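Local structure of porin B (Pseudomonas putida, 4GEY) at residues 53-59 against 422-428. The protein forms a beta-barrel channel in the outer membrane that probably lets glucose and other sugars into the cell. The protein carries 2 engineered substitutions. Residues are numbered along the deposited sequence.
Sequences AGNLHGG and VDNALVA. With DMU (decyl-beta-D-maltopyranoside), chain K.
Strands 53-57 and 425-428 pair antiparallel, with axes 4.6 Å apart at closest approach and 139° between their directions. They belong to the first and last strands of the barrel, 42-57 and 425-435, so this pairing helps close it. Gly-54 and Ala-428 form a hydrogen-bonded pair, N to O 2.9 Å in both directions. Asn-55 and Val-427 form the next, non-hydrogen-bonded pair. A classic beta bulge then sets Leu-56 and His-57 against Leu-426. Leu-56, with phi/psi -106/-30, donates from N to Leu-426 O at 2.8 Å; Leu-426 N reaches His-57 O at 2.7 Å. Gly-58 and Gly-59 have positive phi, and a CB on Gly-58 would clash with Asn-424 O. Gly-59 N bonds Asp-423 O at 3.0 Å. Leu-56 (m, t) lays CD1 3.6 Å from Ala-428 CB. Val-427 CG1 meets Ala-53 CB at 4.0 Å, on the face covered by helix 103-108. Asn-55 turns to the same face and bonds Thr-65 and Asp-63. Asn-424 points away from 53-59; its OD1 accepts a hydrogen bond from DMU O49 at 2.7 Å. Backbone hydrogen bonds mainly hold the seam. Leu-426 and Ala-428 touch detergent on the face shared with His-57, consistent with membrane exposure, perhaps near its polar edge.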
ATOM      1  N   ALA A  53     -14.309   2.821  10.336  1.00 30.84           N
ATOM      2  CA  ALA A  53     -14.932   3.668   9.314  1.00 29.26           C
ATOM      3  C   ALA A  53     -16.453   3.587   9.337  1.00 29.58           C
ATOM      4  O   ALA A  53     -17.038   2.503   9.461  1.00 32.17           O
ATOM      5  CB  ALA A  53     -14.406   3.326   7.945  1.00 30.09           C
ATOM      6  N   GLY A  54     -17.092   4.743   9.225  1.00 25.70           N
ATOM      7  CA  GLY A  54     -18.536   4.803   9.202  1.00 25.48           C
ATOM      8  C   GLY A  54     -19.000   5.810   8.175  1.00 29.36           C
ATOM      9  O   GLY A  54     -18.444   6.898   8.082  1.00 35.73           O
ATOM     10  N   ASN A  55     -20.007   5.446   7.390  1.00 30.86           N
ATOM     11  CA  ASN A  55     -20.514   6.345   6.363  1.00 26.08           C
ATOM     12  C   ASN A  55     -21.407   7.413   6.968  1.00 28.15           C
ATOM     13  O   ASN A  55     -22.252   7.119   7.812  1.00 31.31           O
ATOM     14  CB  ASN A  55     -21.241   5.573   5.258  1.00 25.00           C
ATOM     15  CG  ASN A  55     -22.359   4.696   5.785  1.00 32.34           C
ATOM     16  OD1 ASN A  55     -22.215   4.011   6.810  1.00 30.79           O
ATOM     17  ND2 ASN A  55     -23.489   4.706   5.078  1.00 35.15           N
ATOM     18  N   LEU A  56     -21.186   8.656   6.556  1.00 25.80           N
ATOM     19  CA  LEU A  56     -21.949   9.784   7.070  1.00 29.03           C
ATOM     20  C   LEU A  56     -22.948  10.284   6.035  1.00 36.36           C
ATOM     21  O   LEU A  56     -24.025  10.799   6.386  1.00 37.37           O
ATOM     22  CB  LEU A  56     -21.020  10.920   7.488  1.00 31.56           C
ATOM     23  CG  LEU A  56     -20.094  10.603   8.657  1.00 30.53           C
ATOM     24  CD1 LEU A  56     -18.969  11.611   8.721  1.00 33.51           C
ATOM     25  CD2 LEU A  56     -20.879  10.620   9.938  1.00 35.04           C
ATOM     26  N   HIS A  57     -22.594  10.112   4.763  1.00 31.96           N
ATOM     27  CA  HIS A  57     -23.411  10.613   3.670  1.00 32.61           C
ATOM     28  C   HIS A  57     -22.993  10.015   2.319  1.00 33.57           C
ATOM     29  O   HIS A  57     -21.803   9.892   2.031  1.00 39.36           O
ATOM     30  CB  HIS A  57     -23.307  12.140   3.640  1.00 34.40           C
ATOM     31  CG  HIS A  57     -24.127  12.783   2.571  1.00 37.50           C
ATOM     32  ND1 HIS A  57     -25.385  13.300   2.807  1.00 43.77           N
ATOM     33  CD2 HIS A  57     -23.869  13.004   1.260  1.00 34.99           C
ATOM     34  CE1 HIS A  57     -25.869  13.802   1.686  1.00 41.95           C
ATOM     35  NE2 HIS A  57     -24.971  13.634   0.731  1.00 40.52           N
ATOM     36  N   GLY A  58     -23.971   9.636   1.498  1.00 28.78           N
ATOM     37  CA  GLY A  58     -23.705   9.225   0.124  1.00 24.41           C
ATOM     38  C   GLY A  58     -23.200   7.811  -0.059  1.00 31.94           C
ATOM     39  O   GLY A  58     -23.454   6.944   0.771  1.00 33.15           O
ATOM     40  N   GLY A  59     -22.487   7.573  -1.157  1.00 31.14           N
ATOM     41  CA  GLY A  59     -22.062   6.229  -1.520  1.00 26.86           C
ATOM     42  C   GLY A  59     -23.240   5.365  -1.954  1.00 31.28           C
ATOM     43  O   GLY A  59     -24.395   5.806  -1.902  1.00 24.17           O
ATOM     44  N   VAL A 422     -22.834   6.696  -8.654  1.00 30.38           N
ATOM     45  CA  VAL A 422     -22.794   6.499  -7.214  1.00 24.28           C
ATOM     46  C   VAL A 422     -22.499   7.840  -6.571  1.00 36.25           C
ATOM     47  O   VAL A 422     -21.531   8.501  -6.936  1.00 24.00           O
ATOM     48  CB  VAL A 422     -21.698   5.470  -6.794  1.00 31.83           C
ATOM     49  CG1 VAL A 422     -21.543   5.452  -5.286  1.00 29.23           C
ATOM     50  CG2 VAL A 422     -22.011   4.071  -7.318  1.00 23.80           C
ATOM     51  N   ASP A 423     -23.341   8.253  -5.626  1.00 36.66           N
ATOM     52  CA  ASP A 423     -23.192   9.565  -4.992  1.00 27.47           C
ATOM     53  C   ASP A 423     -21.888   9.673  -4.220  1.00 28.52           C
ATOM     54  O   ASP A 423     -21.374   8.668  -3.714  1.00 34.33           O
ATOM     55  CB  ASP A 423     -24.354   9.844  -4.061  1.00 25.06           C
ATOM     56  CG  ASP A 423     -25.672   9.905  -4.783  1.00 35.12           C
ATOM     57  OD1 ASP A 423     -25.694  10.329  -5.959  1.00 41.73           O
ATOM     58  OD2 ASP A 423     -26.696   9.537  -4.169  1.00 35.18           O
ATOM     59  N   ASN A 424     -21.348  10.884  -4.156  1.00 27.71           N
ATOM     60  CA  ASN A 424     -20.144  11.145  -3.373  1.00 29.85           C
ATOM     61  C   ASN A 424     -20.331  10.621  -1.963  1.00 32.76           C
ATOM     62  O   ASN A 424     -21.411  10.751  -1.393  1.00 36.25           O
ATOM     63  CB  ASN A 424     -19.842  12.649  -3.312  1.00 28.73           C
ATOM     64  CG  ASN A 424     -19.547  13.242  -4.673  1.00 35.97           C
ATOM     65  OD1 ASN A 424     -19.602  12.553  -5.694  1.00 34.08           O
ATOM     66  ND2 ASN A 424     -19.233  14.530  -4.695  1.00 44.76           N
ATOM     67  N   ALA A 425     -19.287  10.022  -1.404  1.00 30.29           N
ATOM     68  CA  ALA A 425     -19.362   9.473  -0.058  1.00 26.66           C
ATOM     69  C   ALA A 425     -18.568  10.316   0.939  1.00 28.79           C
ATOM     70  O   ALA A 425     -17.426  10.703   0.663  1.00 25.18           O
ATOM     71  CB  ALA A 425     -18.871   8.038  -0.048  1.00 22.11           C
ATOM     72  N   LEU A 426     -19.177  10.602   2.094  1.00 28.23           N
ATOM     73  CA  LEU A 426     -18.455  11.217   3.206  1.00 29.28           C
ATOM     74  C   LEU A 426     -18.280  10.169   4.292  1.00 34.56           C
ATOM     75  O   LEU A 426     -19.261   9.624   4.804  1.00 35.60           O
ATOM     76  CB  LEU A 426     -19.212  12.417   3.761  1.00 34.84           C
ATOM     77  CG  LEU A 426     -18.481  13.266   4.803  1.00 29.85           C
ATOM     78  CD1 LEU A 426     -17.300  13.917   4.164  1.00 29.50           C
ATOM     79  CD2 LEU A 426     -19.403  14.313   5.376  1.00 25.04           C
ATOM     80  N   VAL A 427     -17.028   9.881   4.637  1.00 31.75           N
ATOM     81  CA  VAL A 427     -16.739   8.831   5.593  1.00 29.07           C
ATOM     82  C   VAL A 427     -15.958   9.378   6.788  1.00 31.46           C
ATOM     83  O   VAL A 427     -15.051  10.198   6.633  1.00 33.51           O
ATOM     84  CB  VAL A 427     -15.961   7.677   4.921  1.00 30.64           C
ATOM     85  CG1 VAL A 427     -15.511   6.634   5.947  1.00 32.57           C
ATOM     86  CG2 VAL A 427     -16.800   7.029   3.809  1.00 24.29           C
ATOM     87  N   ALA A 428     -16.341   8.936   7.981  1.00 30.12           N
ATOM     88  CA  ALA A 428     -15.612   9.249   9.197  1.00 24.77           C
ATOM     89  C   ALA A 428     -14.718   8.072   9.554  1.00 28.64           C
ATOM     90  O   ALA A 428     -15.172   6.925   9.590  1.00 22.66           O
ATOM     91  CB  ALA A 428     -16.574   9.533  10.322  1.00 23.92           C
TER
HETATM   92  C1  DMU K 510     -20.240  15.140  -8.260  1.00 54.78           C
HETATM   93  C2  DMU K 510     -20.912  14.928  -9.504  1.00 54.78           C
HETATM   94  C3  DMU K 510     -21.871  15.991  -9.861  1.00 57.97           C
HETATM   95  C4  DMU K 510     -21.300  17.417  -9.711  1.00 56.09           C
HETATM   96  O5  DMU K 510     -20.292  17.504  -8.534  1.00 56.87           O
HETATM   97  C6  DMU K 510     -19.458  16.353  -8.270  1.00 52.72           C
HETATM   98  O7  DMU K 510     -22.296  15.870 -11.233  1.00 69.12           O
HETATM   99  O16 DMU K 510     -18.789  16.551  -7.019  1.00 49.16           O
HETATM  100  C18 DMU K 510     -17.794  17.562  -6.905  1.00 45.80           C
HETATM  101  C19 DMU K 510     -17.445  18.098  -5.489  1.00 64.88           C
HETATM  102  C22 DMU K 510     -15.981  18.588  -5.202  1.00 57.07           C
HETATM  103  C25 DMU K 510     -15.607  18.952  -3.760  1.00 59.26           C
HETATM  104  C28 DMU K 510     -14.179  18.697  -3.292  1.00 60.27           C
HETATM  105  C31 DMU K 510     -13.809  18.859  -1.820  1.00 55.14           C
HETATM  106  C34 DMU K 510     -12.400  18.550  -1.368  1.00 43.21           C
HETATM  107  O49 DMU K 510     -19.393  13.959  -7.984  1.00 52.48           O
HETATM  108  O55 DMU K 510     -21.523  13.589  -9.510  1.00 51.15           O
HETATM  109  C57 DMU K 510     -22.282  18.335  -9.548  1.00 53.16           C
HETATM  110  O61 DMU K 510     -21.949  19.645  -9.866  1.00 51.76           O
HETATM  111  C5  DMU K 510     -23.988  15.570 -12.816  1.00 82.75           C
HETATM  112  C7  DMU K 510     -24.533  16.859 -13.069  1.00 85.84           C
HETATM  113  C8  DMU K 510     -25.776  17.102 -12.318  1.00 88.53           C
HETATM  114  C9  DMU K 510     -25.589  17.032 -10.765  1.00 85.83           C
HETATM  115  O1  DMU K 510     -24.416  16.089 -10.422  1.00 82.97           O
HETATM  116  C10 DMU K 510     -23.595  15.409 -11.417  1.00 77.74           C
HETATM  117  O2  DMU K 510     -26.297  18.349 -12.667  1.00 92.10           O
HETATM  118  O3  DMU K 510     -22.840  15.288 -13.706  1.00 83.61           O
HETATM  119  O4  DMU K 510     -24.783  16.953 -14.491  1.00 84.41           O
HETATM  120  C11 DMU K 510     -26.668  16.596 -10.134  1.00 85.01           C
HETATM  121  O6  DMU K 510     -27.859  17.234 -10.404  1.00 84.23           O